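DNA repair protein RecN (Deinococcus radiodurans, PDB 4ABY) is an SMC-like ATPase that probably acts in recombinational repair of DNA double-strand breaks, seen here as its ATP-binding head domain. Local coordinates at residues 80-85 with 100-105; 150-155 with 319-324. All blocks are in the same frame, centred on the assembly; numbering follows the deposited sequence.

Overall arrangement
Helix 69-83, whose first turns carry part of the predicted ATP site (Gly67 to Ser74), links the two contacts: interaction 1 contains its last turn, and interaction 2 packs against it through Ile76, Val77 and Leu80. Interaction 1 joins this end of the helix to the antiparallel sheet; interaction 2 pairs an outermost strand of the mixed sheet with its neighbour. Their centres are about 15 Å apart, yet they touch: Leu84 CD1 packs on Ile151 CD1 at 3.4 Å, and Leu80 CD1 lies 3.9 Å from Val320 CG2. Interaction 2 is nearer the nucleotide site: the side chains of Asp322 and Lys73 are about 4 Å apart, those of Leu82 and Ser74 about 9 Å.

Interaction 1. Residues 80-85 with 100-105; sequences LGLLLG and LLVTGF
Leu83 and Val102 form the middle of a wholly apolar side-chain contact between the last turn of a helix and a strand. The side chain of Leu83 leaves the helix with CB directed toward the strand and divides over two residues of it. Its CG, set anti to the carbonyl carbon (chi1 -64°), meets Val102 CG1 at 3.8 Å. From there the branches part. CD2 stays with Val102, lying 3.8 Å from the same CG1 and also against the carbonyl O of Val102, while CD1 goes to Gly104, resting 4.0 Å from its CA. Having no side chain, the glycine brings its bare CA to this methyl.

The helix begins in the predicted P-loop, and the strand is an inner member of the antiparallel sheet that accompanies the mixed core sheet in the ABC-type ATPase heads of the SMC family. Strand 99-105 bonds to strand 42-48 through Leu101 and Thr103, and to strand 116-122 through Leu100, Val102 and Gly104. One residue earlier on the helix, Leu82 works through a single methyl: CD1 approaches Val102 CG2 at 3.7 Å, the two side chains crossing at about a right angle, and meets Leu100 CD1 at 4.0 Å. Val102 is thus shared, CG1 serving Leu83 and CG2 serving Leu82. Leu121 touches both Leu82 and Leu100 and extends this apolar cluster onto the neighbouring strand. The helix closes in a Schellman motif at Gly85, which has positive phi (90°) and whose N is bonded to Leu82 O at 3.1 Å.

Interaction 2. Residues 150-155 with 319-324; sequences TIHWQH and VVFDEV
Ile151 and Val320 pair in parallel register at the compact end of this contact, their side chains side by side and Ile151 CG1 3.6 Å from Val320 CB. The backbone of Val320 is gripped twice: its N donates to Thr150 O, and its O accepts from His152 N with an N-H...O angle of 161°. On the opposite face His152 CD2 meets both Val319 CG1, at 3.5 Å, and Phe321 CE1, at 3.4 Å, its ring inclined 33° to that of Phe321. The histidine's ND1 bonds to Ser156 OG.

Beyond the paired strands the segments are joined by side-chain tips. Sequence and position are consistent with residues 319-323 being the Walker B motif of an ABC-type ATPase, and Gln154 is probably its Q-loop glutamine. Gln154 bends at chi2 (86°), and its NE2 donates to Asp322 OD2 at 2.9 Å, on the anti side of the carboxylate; Asp322 also touches Lys73 of the P-loop. An alanine in place of Gln154 would probably leave Asp322 OD2 without this amide donor and the turn less firmly tied to the Walker B segment. Farther out the contact loosens: exposed Trp153, which also touches a crystal neighbour, makes a bent hydrogen bond from NE1 to Glu323 OE1, 3.0 Å away; the oxygen lies in the indole plane, but the donor stands above the carboxylate plane.

Interaction 1. Residues 80-85 with 100-105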
loop_
_atom_site.group_PDB
_atom_site.type_symbol
_atom_site.label_atom_id
_atom_site.label_comp_id
_atom_site.label_asym_id
_atom_site.label_seq_id
_atom_site.Cartn_x
_atom_site.Cartn_y
_atom_site.Cartn_z
ATOM N N LEU A 80 3.582 11.287 -4.947
ATOM C CA LEU A 80 2.364 10.861 -4.269
ATOM C C LEU A 80 2.584 10.732 -2.764
ATOM O O LEU A 80 1.659 10.909 -1.977
ATOM C CB LEU A 80 1.845 9.545 -4.848
ATOM C CG LEU A 80 1.349 9.595 -6.291
ATOM C CD1 LEU A 80 0.880 8.226 -6.734
ATOM C CD2 LEU A 80 0.236 10.610 -6.436
ATOM N N GLY A 81 3.811 10.426 -2.365
ATOM C CA GLY A 81 4.130 10.301 -0.957
ATOM C C GLY A 81 3.859 11.593 -0.215
ATOM O O GLY A 81 3.388 11.586 0.924
ATOM N N LEU A 82 4.160 12.710 -0.869
ATOM C CA LEU A 82 3.918 14.025 -0.297
ATOM C C LEU A 82 2.429 14.268 -0.084
ATOM O O LEU A 82 2.032 14.860 0.916
ATOM C CB LEU A 82 4.500 15.107 -1.198
ATOM C CG LEU A 82 6.011 15.088 -1.403
ATOM C CD1 LEU A 82 6.393 16.105 -2.460
ATOM C CD2 LEU A 82 6.738 15.370 -0.103
ATOM N N LEU A 83 1.606 13.816 -1.024
ATOM C CA LEU A 83 0.162 13.957 -0.898
ATOM C C LEU A 83 -0.366 13.130 0.265
ATOM O O LEU A 83 -1.385 13.466 0.856
ATOM C CB LEU A 83 -0.539 13.537 -2.185
ATOM C CG LEU A 83 -0.250 14.380 -3.421
ATOM C CD1 LEU A 83 -1.147 13.946 -4.558
ATOM C CD2 LEU A 83 -0.456 15.847 -3.113
ATOM N N LEU A 84 0.328 12.043 0.585
ATOM C CA LEU A 84 -0.081 11.175 1.680
ATOM C C LEU A 84 0.186 11.824 3.032
ATOM O O LEU A 84 -0.255 11.328 4.071
ATOM C CB LEU A 84 0.645 9.835 1.605
ATOM C CG LEU A 84 -0.167 8.629 1.139
ATOM C CD1 LEU A 84 0.557 7.356 1.527
ATOM C CD2 LEU A 84 -1.544 8.651 1.760
ATOM N N GLY A 85 0.909 12.935 3.016
ATOM C CA GLY A 85 1.254 13.619 4.244
ATOM C C GLY A 85 2.564 13.085 4.765
ATOM O O GLY A 85 2.828 13.110 5.969
ATOM N N LEU A 100 8.830 23.418 -4.648
ATOM C CA LEU A 100 8.105 22.455 -5.462
ATOM C C LEU A 100 6.636 22.407 -5.073
ATOM O O LEU A 100 6.258 22.838 -3.987
ATOM C CB LEU A 100 8.733 21.060 -5.353
ATOM C CG LEU A 100 8.644 20.249 -4.058
ATOM C CD1 LEU A 100 7.240 19.735 -3.799
ATOM C CD2 LEU A 100 9.606 19.083 -4.143
ATOM N N LEU A 101 5.817 21.869 -5.968
ATOM C CA LEU A 101 4.386 21.775 -5.738
ATOM C C LEU A 101 3.858 20.472 -6.306
ATOM O O LEU A 101 4.216 20.085 -7.413
ATOM C CB LEU A 101 3.670 22.947 -6.410
ATOM C CG LEU A 101 2.146 22.862 -6.444
ATOM C CD1 LEU A 101 1.559 23.388 -5.150
ATOM C CD2 LEU A 101 1.616 23.636 -7.628
ATOM N N VAL A 102 3.001 19.799 -5.549
ATOM C CA VAL A 102 2.383 18.568 -6.017
ATOM C C VAL A 102 0.874 18.631 -5.861
ATOM O O VAL A 102 0.363 18.606 -4.748
ATOM C CB VAL A 102 2.898 17.354 -5.241
ATOM C CG1 VAL A 102 2.263 16.084 -5.775
ATOM C CG2 VAL A 102 4.415 17.277 -5.325
ATOM N N THR A 103 0.163 18.714 -6.977
ATOM C CA THR A 103 -1.294 18.747 -6.949
ATOM C C THR A 103 -1.868 17.446 -7.509
ATOM O O THR A 103 -1.411 16.951 -8.541
ATOM C CB THR A 103 -1.851 19.944 -7.754
ATOM O OG1 THR A 103 -1.081 21.120 -7.470
ATOM C CG2 THR A 103 -3.310 20.202 -7.404
ATOM N N GLY A 104 -2.863 16.892 -6.823
ATOM C CA GLY A 104 -3.521 15.681 -7.282
ATOM C C GLY A 104 -5.028 15.833 -7.363
ATOM O O GLY A 104 -5.642 16.419 -6.472
ATOM N N PHE A 105 -5.629 15.300 -8.423
ATOM C CA PHE A 105 -7.074 15.417 -8.618
ATOM C C PHE A 105 -7.766 14.064 -8.700
ATOM O O PHE A 105 -7.392 13.218 -9.504
ATOM C CB PHE A 105 -7.374 16.213 -9.886
ATOM C CG PHE A 105 -6.745 17.568 -9.911
ATOM C CD1 PHE A 105 -5.401 17.710 -10.217
ATOM C CD2 PHE A 105 -7.491 18.698 -9.627
ATOM C CE1 PHE A 105 -4.808 18.956 -10.246
ATOM C CE2 PHE A 105 -6.905 19.949 -9.654
ATOM C CZ PHE A 105 -5.559 20.077 -9.965
#

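Interaction 2. Residues 150-155 with 319-324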
loop_
_atom_site.group_PDB
_atom_site.type_symbol
_atom_site.label_atom_id
_atom_site.label_comp_id
_atom_site.label_asym_id
_atom_site.label_seq_id
_atom_site.Cartn_x
_atom_site.Cartn_y
_atom_site.Cartn_z
ATOM N N THR A 150 -2.668 4.530 -1.176
ATOM C CA THR A 150 -1.895 3.583 -0.388
ATOM C C THR A 150 -0.589 3.335 -1.121
ATOM O O THR A 150 -0.594 2.777 -2.212
ATOM C CB THR A 150 -2.617 2.243 -0.251
ATOM O OG1 THR A 150 -3.802 2.410 0.532
ATOM C CG2 THR A 150 -1.715 1.239 0.423
ATOM N N ILE A 151 0.526 3.766 -0.549
ATOM C CA ILE A 151 1.819 3.465 -1.145
ATOM C C ILE A 151 2.495 2.354 -0.360
ATOM O O ILE A 151 2.676 2.474 0.849
ATOM C CB ILE A 151 2.745 4.683 -1.174
ATOM C CG1 ILE A 151 2.283 5.685 -2.229
ATOM C CG2 ILE A 151 4.168 4.252 -1.465
ATOM C CD1 ILE A 151 1.281 6.676 -1.726
ATOM N N HIS A 152 2.871 1.276 -1.040
ATOM C CA HIS A 152 3.411 0.122 -0.330
ATOM C C HIS A 152 4.923 0.028 -0.289
ATOM O O HIS A 152 5.623 0.446 -1.211
ATOM C CB HIS A 152 2.797 -1.188 -0.810
ATOM C CG HIS A 152 1.435 -1.447 -0.249
ATOM N ND1 HIS A 152 1.170 -1.414 1.102
ATOM C CD2 HIS A 152 0.262 -1.739 -0.856
ATOM C CE1 HIS A 152 -0.109 -1.675 1.302
ATOM N NE2 HIS A 152 -0.683 -1.876 0.130
ATOM N N TRP A 153 5.386 -0.581 0.801
ATOM C CA TRP A 153 6.767 -0.521 1.242
ATOM C C TRP A 153 6.904 0.814 1.973
ATOM O O TRP A 153 6.892 0.837 3.199
ATOM C CB TRP A 153 7.725 -0.762 0.062
ATOM C CG TRP A 153 9.172 -0.299 0.135
ATOM C CD1 TRP A 153 10.073 -0.360 -0.890
ATOM C CD2 TRP A 153 9.869 0.301 1.240
ATOM N NE1 TRP A 153 11.277 0.159 -0.501
ATOM C CE2 TRP A 153 11.182 0.574 0.800
ATOM C CE3 TRP A 153 9.522 0.633 2.549
ATOM C CZ2 TRP A 153 12.139 1.159 1.623
ATOM C CZ3 TRP A 153 10.470 1.219 3.360
ATOM C CH2 TRP A 153 11.766 1.474 2.895
ATOM N N GLN A 154 6.958 1.927 1.256
ATOM C CA GLN A 154 7.195 3.210 1.925
ATOM C C GLN A 154 6.126 3.651 2.933
ATOM O O GLN A 154 6.440 4.336 3.903
ATOM C CB GLN A 154 7.443 4.331 0.915
ATOM C CG GLN A 154 8.827 4.331 0.330
ATOM C CD GLN A 154 8.945 3.423 -0.871
ATOM O OE1 GLN A 154 8.046 2.637 -1.163
ATOM N NE2 GLN A 154 10.059 3.531 -1.580
ATOM N N HIS A 155 4.870 3.276 2.705
ATOM C CA HIS A 155 3.786 3.733 3.576
ATOM C C HIS A 155 2.850 2.609 4.005
ATOM O O HIS A 155 1.656 2.832 4.200
ATOM C CB HIS A 155 2.980 4.845 2.902
ATOM C CG HIS A 155 3.776 6.080 2.618
ATOM N ND1 HIS A 155 3.943 7.086 3.543
ATOM C CD2 HIS A 155 4.445 6.473 1.509
ATOM C CE1 HIS A 155 4.686 8.046 3.018
ATOM N NE2 HIS A 155 5.002 7.699 1.784
ATOM N N VAL A 319 -3.682 2.308 -5.289
ATOM C CA VAL A 319 -2.599 1.663 -4.549
ATOM C C VAL A 319 -1.282 1.745 -5.323
ATOM O O VAL A 319 -1.272 1.686 -6.551
ATOM C CB VAL A 319 -2.919 0.187 -4.251
ATOM C CG1 VAL A 319 -1.827 -0.429 -3.390
ATOM C CG2 VAL A 319 -4.276 0.064 -3.573
ATOM N N VAL A 320 -0.186 1.930 -4.597
ATOM C CA VAL A 320 1.125 2.044 -5.220
ATOM C C VAL A 320 2.118 1.033 -4.661
ATOM O O VAL A 320 2.272 0.903 -3.448
ATOM C CB VAL A 320 1.706 3.461 -5.054
ATOM C CG1 VAL A 320 3.147 3.502 -5.538
ATOM C CG2 VAL A 320 0.854 4.474 -5.803
ATOM N N PHE A 321 2.797 0.327 -5.557
ATOM C CA PHE A 321 3.809 -0.641 -5.162
ATOM C C PHE A 321 5.142 -0.193 -5.738
ATOM O O PHE A 321 5.242 0.090 -6.931
ATOM C CB PHE A 321 3.450 -2.036 -5.674
ATOM C CG PHE A 321 2.130 -2.546 -5.172
ATOM C CD1 PHE A 321 2.049 -3.240 -3.977
ATOM C CD2 PHE A 321 0.969 -2.330 -5.895
ATOM C CE1 PHE A 321 0.836 -3.711 -3.512
ATOM C CE2 PHE A 321 -0.248 -2.799 -5.436
ATOM C CZ PHE A 321 -0.314 -3.490 -4.243
ATOM N N ASP A 322 6.169 -0.193 -4.927
ATOM C CA ASP A 322 7.479 0.151 -5.392
ATOM C C ASP A 322 8.380 -1.037 -5.334
ATOM O O ASP A 322 8.504 -1.659 -4.322
ATOM C CB ASP A 322 8.087 1.155 -4.456
ATOM C CG ASP A 322 9.351 1.730 -4.970
ATOM O OD1 ASP A 322 9.541 1.767 -6.183
ATOM O OD2 ASP A 322 10.152 2.164 -4.159
ATOM N N GLU A 323 9.061 -1.361 -6.399
ATOM C CA GLU A 323 9.988 -2.405 -6.228
ATOM C C GLU A 323 9.439 -3.757 -6.097
ATOM O O GLU A 323 10.093 -4.564 -5.545
ATOM C CB GLU A 323 10.740 -2.121 -4.945
ATOM C CG GLU A 323 12.087 -1.452 -5.140
ATOM C CD GLU A 323 12.865 -1.361 -3.885
ATOM O OE1 GLU A 323 12.618 -0.467 -3.098
ATOM O OE2 GLU A 323 13.747 -2.179 -3.671
ATOM N N VAL A 324 8.264 -4.053 -6.592
ATOM C CA VAL A 324 7.770 -5.417 -6.415
ATOM C C VAL A 324 8.347 -6.208 -7.485
ATOM O O VAL A 324 8.307 -7.395 -7.403
ATOM C CB VAL A 324 6.498 -4.747 -6.911
ATOM C CG1 VAL A 324 6.588 -4.482 -8.348
ATOM C CG2 VAL A 324 5.320 -5.617 -6.670
#